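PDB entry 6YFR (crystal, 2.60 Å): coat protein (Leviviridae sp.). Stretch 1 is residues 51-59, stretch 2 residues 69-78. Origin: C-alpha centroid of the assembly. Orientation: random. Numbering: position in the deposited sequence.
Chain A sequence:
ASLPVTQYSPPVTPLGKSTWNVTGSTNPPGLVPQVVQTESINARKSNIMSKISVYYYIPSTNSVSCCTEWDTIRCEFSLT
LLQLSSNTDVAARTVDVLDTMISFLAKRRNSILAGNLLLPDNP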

ATOM      1  N   LYS A  51      18.880  15.566  67.434  1.00 30.69           N
ATOM      2  CA  LYS A  51      17.818  16.530  67.195  1.00 23.77           C
ATOM      3  C   LYS A  51      16.907  16.645  68.410  1.00 30.54           C
ATOM      4  O   LYS A  51      16.639  15.660  69.106  1.00 39.17           O
ATOM      5  CB  LYS A  51      16.980  16.140  65.969  1.00 36.21           C
ATOM      6  CG  LYS A  51      17.738  16.141  64.650  1.00 45.40           C
ATOM      7  CD  LYS A  51      16.824  15.709  63.508  1.00 35.53           C
ATOM      8  CE  LYS A  51      17.569  15.671  62.184  1.00 67.88           C
ATOM      9  NZ  LYS A  51      16.695  15.229  61.062  1.00 79.47           N
ATOM     10  N   ILE A  52      16.430  17.864  68.650  1.00 28.76           N
ATOM     11  CA  ILE A  52      15.362  18.132  69.606  1.00 23.36           C
ATOM     12  C   ILE A  52      14.277  18.916  68.880  1.00 31.20           C
ATOM     13  O   ILE A  52      14.575  19.869  68.152  1.00 48.36           O
ATOM     14  CB  ILE A  52      15.857  18.914  70.839  1.00 30.99           C
ATOM     15  CG1 ILE A  52      17.022  18.197  71.522  1.00 30.55           C
ATOM     16  CG2 ILE A  52      14.721  19.117  71.834  1.00 24.55           C
ATOM     17  CD1 ILE A  52      16.592  17.083  72.441  1.00 25.58           C
ATOM     18  N   SER A  53      13.023  18.524  69.082  1.00 38.18           N
ATOM     19  CA  SER A  53      11.899  19.141  68.394  1.00 28.39           C
ATOM     20  C   SER A  53      10.776  19.392  69.384  1.00 31.14           C
ATOM     21  O   SER A  53      10.363  18.478  70.104  1.00 43.61           O
ATOM     22  CB  SER A  53      11.406  18.253  67.248  1.00 32.64           C
ATOM     23  OG  SER A  53      12.444  18.015  66.311  1.00 54.75           O
ATOM     24  N   VAL A  54      10.286  20.623  69.425  1.00 35.56           N
ATOM     25  CA  VAL A  54       9.159  20.993  70.269  1.00 28.75           C
ATOM     26  C   VAL A  54       8.004  21.346  69.348  1.00 38.69           C
ATOM     27  O   VAL A  54       8.091  22.308  68.570  1.00 44.87           O
ATOM     28  CB  VAL A  54       9.505  22.158  71.208  1.00 38.07           C
ATOM     29  CG1 VAL A  54       8.304  22.505  72.063  1.00 30.47           C
ATOM     30  CG2 VAL A  54      10.697  21.796  72.075  1.00 29.72           C
ATOM     31  N   TYR A  55       6.936  20.551  69.422  1.00 31.15           N
ATOM     32  CA  TYR A  55       5.705  20.784  68.677  1.00 36.04           C
ATOM     33  C   TYR A  55       4.638  21.210  69.677  1.00 38.04           C
ATOM     34  O   TYR A  55       4.215  20.406  70.516  1.00 37.98           O
ATOM     35  CB  TYR A  55       5.269  19.527  67.926  1.00 32.39           C
ATOM     36  CG  TYR A  55       6.342  18.895  67.069  1.00 32.55           C
ATOM     37  CD1 TYR A  55       6.708  19.455  65.853  1.00 43.85           C
ATOM     38  CD2 TYR A  55       6.975  17.724  67.466  1.00 50.03           C
ATOM     39  CE1 TYR A  55       7.684  18.877  65.062  1.00 61.06           C
ATOM     40  CE2 TYR A  55       7.953  17.136  66.681  1.00 41.14           C
ATOM     41  CZ  TYR A  55       8.303  17.717  65.481  1.00 52.37           C
ATOM     42  OH  TYR A  55       9.276  17.137  64.698  1.00 64.71           O
ATOM     43  N   TYR A  56       4.205  22.470  69.598  1.00 31.91           N
ATOM     44  CA  TYR A  56       3.132  22.978  70.450  1.00 32.97           C
ATOM     45  C   TYR A  56       1.924  23.267  69.567  1.00 63.07           C
ATOM     46  O   TYR A  56       1.959  24.181  68.737  1.00 52.68           O
ATOM     47  CB  TYR A  56       3.567  24.228  71.210  1.00 33.26           C
ATOM     48  CG  TYR A  56       2.623  24.616  72.327  1.00 29.34           C
ATOM     49  CD1 TYR A  56       2.849  24.190  73.629  1.00 42.84           C
ATOM     50  CD2 TYR A  56       1.505  25.404  72.080  1.00 51.33           C
ATOM     51  CE1 TYR A  56       1.989  24.538  74.655  1.00 31.90           C
ATOM     52  CE2 TYR A  56       0.640  25.757  73.101  1.00 36.05           C
ATOM     53  CZ  TYR A  56       0.886  25.320  74.385  1.00 28.68           C
ATOM     54  OH  TYR A  56       0.027  25.669  75.405  1.00 47.49           O
ATOM     55  N   TYR A  57       0.861  22.491  69.744  1.00 36.84           N
ATOM     56  CA  TYR A  57      -0.342  22.634  68.936  1.00 32.69           C
ATOM     57  C   TYR A  57      -1.274  23.632  69.610  1.00 45.04           C
ATOM     58  O   TYR A  57      -1.674  23.435  70.764  1.00 38.83           O
ATOM     59  CB  TYR A  57      -1.020  21.279  68.747  1.00 29.56           C
ATOM     60  CG  TYR A  57      -0.080  20.217  68.225  1.00 33.88           C
ATOM     61  CD1 TYR A  57       0.316  20.204  66.892  1.00 31.35           C
ATOM     62  CD2 TYR A  57       0.421  19.231  69.067  1.00 31.85           C
ATOM     63  CE1 TYR A  57       1.181  19.235  66.410  1.00 35.99           C
ATOM     64  CE2 TYR A  57       1.286  18.256  68.595  1.00 54.85           C
ATOM     65  CZ  TYR A  57       1.662  18.263  67.267  1.00 31.99           C
ATOM     66  OH  TYR A  57       2.521  17.297  66.794  1.00 51.87           O
ATOM     67  N   ILE A  58      -1.614  24.700  68.895  1.00 46.76           N
ATOM     68  CA  ILE A  58      -2.385  25.803  69.460  1.00 35.71           C
ATOM     69  C   ILE A  58      -3.552  26.116  68.527  1.00 46.02           C
ATOM     70  O   ILE A  58      -3.378  26.139  67.298  1.00 47.34           O
ATOM     71  CB  ILE A  58      -1.483  27.027  69.704  1.00 55.76           C
ATOM     72  CG1 ILE A  58      -2.237  28.145  70.424  1.00 40.07           C
ATOM     73  CG2 ILE A  58      -0.873  27.534  68.398  1.00 25.80           C
ATOM     74  CD1 ILE A  58      -1.341  29.293  70.846  1.00 52.80           C
ATOM     75  N   PRO A  59      -4.756  26.327  69.055  1.00 50.21           N
ATOM     76  CA  PRO A  59      -5.895  26.634  68.183  1.00 59.37           C
ATOM     77  C   PRO A  59      -5.767  28.013  67.562  1.00 47.34           C
ATOM     78  O   PRO A  59      -5.217  28.943  68.158  1.00 57.73           O
ATOM     79  CB  PRO A  59      -7.101  26.557  69.128  1.00 38.30           C
ATOM     80  CG  PRO A  59      -6.529  26.781  70.494  1.00 34.78           C
ATOM     81  CD  PRO A  59      -5.161  26.165  70.462  1.00 44.33           C
TER
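Stretch 2 (69-78) EWDTIRCEFS

Stretch 2 pairs with stretch 1 as a neighbouring antiparallel β-strand, joined by a regular ladder of backbone hydrogen bonds. Residues 70-78 are extended; E69 precedes the strand as loop or turn. The two N-to-C directions make an angle of 146°, and the axes approach to 4.6 Å. The register runs from K51 opposite S78 to P59 opposite W70.

Four pairs bond in both directions: I52 with F77, V54 with C75, Y56 with I73, and I58 with D71. In the Y56 pair, Y56 N to I73 O and I73 N to Y56 O are both 2.9 Å. The least linear bond is D71 N to I58 O, 2.9 Å with an angle of 131° at the hydrogen. The intervening pairs bring CA-H groups against carbonyls, as in S53 CA to C75 O at 3.4 Å.

Side chains alternate between two faces. One carries the four hydrogen-bonded pairs and is largely apolar. There I73 CG1 lies 4.1 Å from I58 CG2, and F77 CD2 lies 4.1 Å from I52 CG1. The other face is more polar. T72 OG1 meets the edge of the Y57 ring, 3.3 Å from Y57 CD1, and R74 NE meets the Y55 ring edge, 3.4 Å from Y55 CE1. At the P59 end the W70 ring covers P59, with W70 CZ3 3.6 Å from P59 CD.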

ATOM      1  N   GLU A  69      -8.959  26.130  63.404  1.00 73.29           N
ATOM      2  CA  GLU A  69      -7.898  25.265  62.918  1.00 65.21           C
ATOM      3  C   GLU A  69      -6.841  25.102  64.002  1.00 69.31           C
ATOM      4  O   GLU A  69      -6.889  25.744  65.055  1.00 66.54           O
ATOM      5  CB  GLU A  69      -7.279  25.827  61.635  1.00 89.17           C
ATOM      6  CG  GLU A  69      -8.253  25.919  60.473  1.00 80.18           C
ATOM      7  CD  GLU A  69      -7.609  26.447  59.207  1.00117.85           C
ATOM      8  OE1 GLU A  69      -6.473  26.961  59.286  1.00113.04           O
ATOM      9  OE2 GLU A  69      -8.240  26.342  58.134  1.00113.44           O
ATOM     10  N   TRP A  70      -5.877  24.230  63.733  1.00 60.49           N
ATOM     11  CA  TRP A  70      -4.811  23.933  64.683  1.00 42.88           C
ATOM     12  C   TRP A  70      -3.476  24.308  64.055  1.00 48.13           C
ATOM     13  O   TRP A  70      -2.980  23.610  63.166  1.00 66.34           O
ATOM     14  CB  TRP A  70      -4.847  22.470  65.095  1.00 37.71           C
ATOM     15  CG  TRP A  70      -5.975  22.182  66.010  1.00 42.56           C
ATOM     16  CD1 TRP A  70      -7.224  21.770  65.663  1.00 47.37           C
ATOM     17  CD2 TRP A  70      -5.973  22.311  67.435  1.00 43.93           C
ATOM     18  NE1 TRP A  70      -8.001  21.621  66.786  1.00 59.33           N
ATOM     19  CE2 TRP A  70      -7.257  21.949  67.887  1.00 36.38           C
ATOM     20  CE3 TRP A  70      -5.008  22.690  68.373  1.00 53.08           C
ATOM     21  CZ2 TRP A  70      -7.599  21.951  69.238  1.00 44.61           C
ATOM     22  CZ3 TRP A  70      -5.351  22.694  69.713  1.00 40.70           C
ATOM     23  CH2 TRP A  70      -6.637  22.330  70.131  1.00 47.71           C
ATOM     24  N   ASP A  71      -2.907  25.420  64.509  1.00 48.99           N
ATOM     25  CA  ASP A  71      -1.569  25.794  64.099  1.00 64.57           C
ATOM     26  C   ASP A  71      -0.550  25.082  64.984  1.00 49.62           C
ATOM     27  O   ASP A  71      -0.861  24.611  66.083  1.00 45.12           O
ATOM     28  CB  ASP A  71      -1.382  27.309  64.184  1.00 67.09           C
ATOM     29  CG  ASP A  71      -2.465  28.073  63.442  1.00 53.95           C
ATOM     30  OD1 ASP A  71      -2.789  27.693  62.296  1.00 80.09           O
ATOM     31  OD2 ASP A  71      -2.994  29.053  64.009  1.00 71.06           O
ATOM     32  N   THR A  72       0.679  24.998  64.489  1.00 51.00           N
ATOM     33  CA  THR A  72       1.762  24.344  65.207  1.00 35.66           C
ATOM     34  C   THR A  72       2.911  25.325  65.372  1.00 35.09           C
ATOM     35  O   THR A  72       3.442  25.835  64.380  1.00 52.28           O
ATOM     36  CB  THR A  72       2.234  23.088  64.474  1.00 40.98           C
ATOM     37  OG1 THR A  72       1.138  22.179  64.325  1.00 57.13           O
ATOM     38  CG2 THR A  72       3.345  22.410  65.252  1.00 47.96           C
ATOM     39  N   ILE A  73       3.274  25.602  66.621  1.00 39.34           N
ATOM     40  CA  ILE A  73       4.516  26.301  66.929  1.00 28.97           C
ATOM     41  C   ILE A  73       5.619  25.247  66.970  1.00 32.55           C
ATOM     42  O   ILE A  73       5.614  24.364  67.834  1.00 46.34           O
ATOM     43  CB  ILE A  73       4.421  27.067  68.252  1.00 27.87           C
ATOM     44  CG1 ILE A  73       3.201  27.990  68.235  1.00 28.70           C
ATOM     45  CG2 ILE A  73       5.682  27.869  68.489  1.00 37.30           C
ATOM     46  CD1 ILE A  73       2.982  28.737  69.531  1.00 27.26           C
ATOM     47  N   ARG A  74       6.537  25.313  66.010  1.00 35.47           N
ATOM     48  CA  ARG A  74       7.611  24.340  65.870  1.00 30.43           C
ATOM     49  C   ARG A  74       8.940  24.987  66.220  1.00 37.10           C
ATOM     50  O   ARG A  74       9.260  26.079  65.727  1.00 46.33           O
ATOM     51  CB  ARG A  74       7.679  23.776  64.449  1.00 32.42           C
ATOM     52  CG  ARG A  74       6.845  22.536  64.225  1.00 84.77           C
ATOM     53  CD  ARG A  74       7.112  21.936  62.855  1.00 82.42           C
ATOM     54  NE  ARG A  74       6.258  20.780  62.595  1.00146.87           N
ATOM     55  CZ  ARG A  74       5.051  20.851  62.044  1.00113.95           C
ATOM     56  NH1 ARG A  74       4.550  22.027  61.688  1.00 90.49           N
ATOM     57  NH2 ARG A  74       4.344  19.747  61.847  1.00 88.39           N
ATOM     58  N   CYS A  75       9.711  24.304  67.063  1.00 29.95           N
ATOM     59  CA  CYS A  75      11.070  24.718  67.392  1.00 30.52           C
ATOM     60  C   CYS A  75      11.994  23.522  67.218  1.00 28.32           C
ATOM     61  O   CYS A  75      11.844  22.514  67.917  1.00 50.92           O
ATOM     62  CB  CYS A  75      11.146  25.268  68.816  1.00 20.09           C
ATOM     63  SG  CYS A  75      12.757  25.934  69.265  1.00 40.14           S
ATOM     64  N   GLU A  76      12.950  23.638  66.299  1.00 43.02           N
ATOM     65  CA  GLU A  76      13.828  22.540  65.918  1.00 34.81           C
ATOM     66  C   GLU A  76      15.277  22.867  66.254  1.00 29.52           C
ATOM     67  O   GLU A  76      15.709  24.021  66.165  1.00 32.45           O
ATOM     68  CB  GLU A  76      13.724  22.234  64.415  1.00 23.13           C
ATOM     69  CG  GLU A  76      12.343  21.808  63.938  1.00 27.51           C
ATOM     70  CD  GLU A  76      12.038  20.354  64.243  1.00 67.37           C
ATOM     71  OE1 GLU A  76      12.906  19.670  64.829  1.00 64.75           O
ATOM     72  OE2 GLU A  76      10.929  19.891  63.891  1.00 60.38           O
ATOM     73  N   PHE A  77      16.024  21.827  66.619  1.00 39.16           N
ATOM     74  CA  PHE A  77      17.452  21.905  66.888  1.00 20.95           C
ATOM     75  C   PHE A  77      18.111  20.637  66.372  1.00 32.83           C
ATOM     76  O   PHE A  77      17.593  19.535  66.579  1.00 35.42           O
ATOM     77  CB  PHE A  77      17.724  22.071  68.391  1.00 37.03           C
ATOM     78  CG  PHE A  77      19.141  21.752  68.808  1.00 24.23           C
ATOM     79  CD1 PHE A  77      20.080  22.760  68.938  1.00 25.53           C
ATOM     80  CD2 PHE A  77      19.522  20.448  69.105  1.00 27.92           C
ATOM     81  CE1 PHE A  77      21.379  22.474  69.335  1.00 40.31           C
ATOM     82  CE2 PHE A  77      20.819  20.156  69.495  1.00 28.34           C
ATOM     83  CZ  PHE A  77      21.749  21.170  69.610  1.00 32.01           C
ATOM     84  N   SER A  78      19.262  20.796  65.728  1.00 24.78           N
ATOM     85  CA  SER A  78      20.033  19.664  65.234  1.00 34.87           C
ATOM     86  C   SER A  78      21.517  19.935  65.426  1.00 39.18           C
ATOM     87  O   SER A  78      21.964  21.083  65.377  1.00 43.24           O
ATOM     88  CB  SER A  78      19.749  19.383  63.755  1.00 25.37           C
ATOM     89  OG  SER A  78      20.377  20.348  62.928  1.00 47.26           O
TER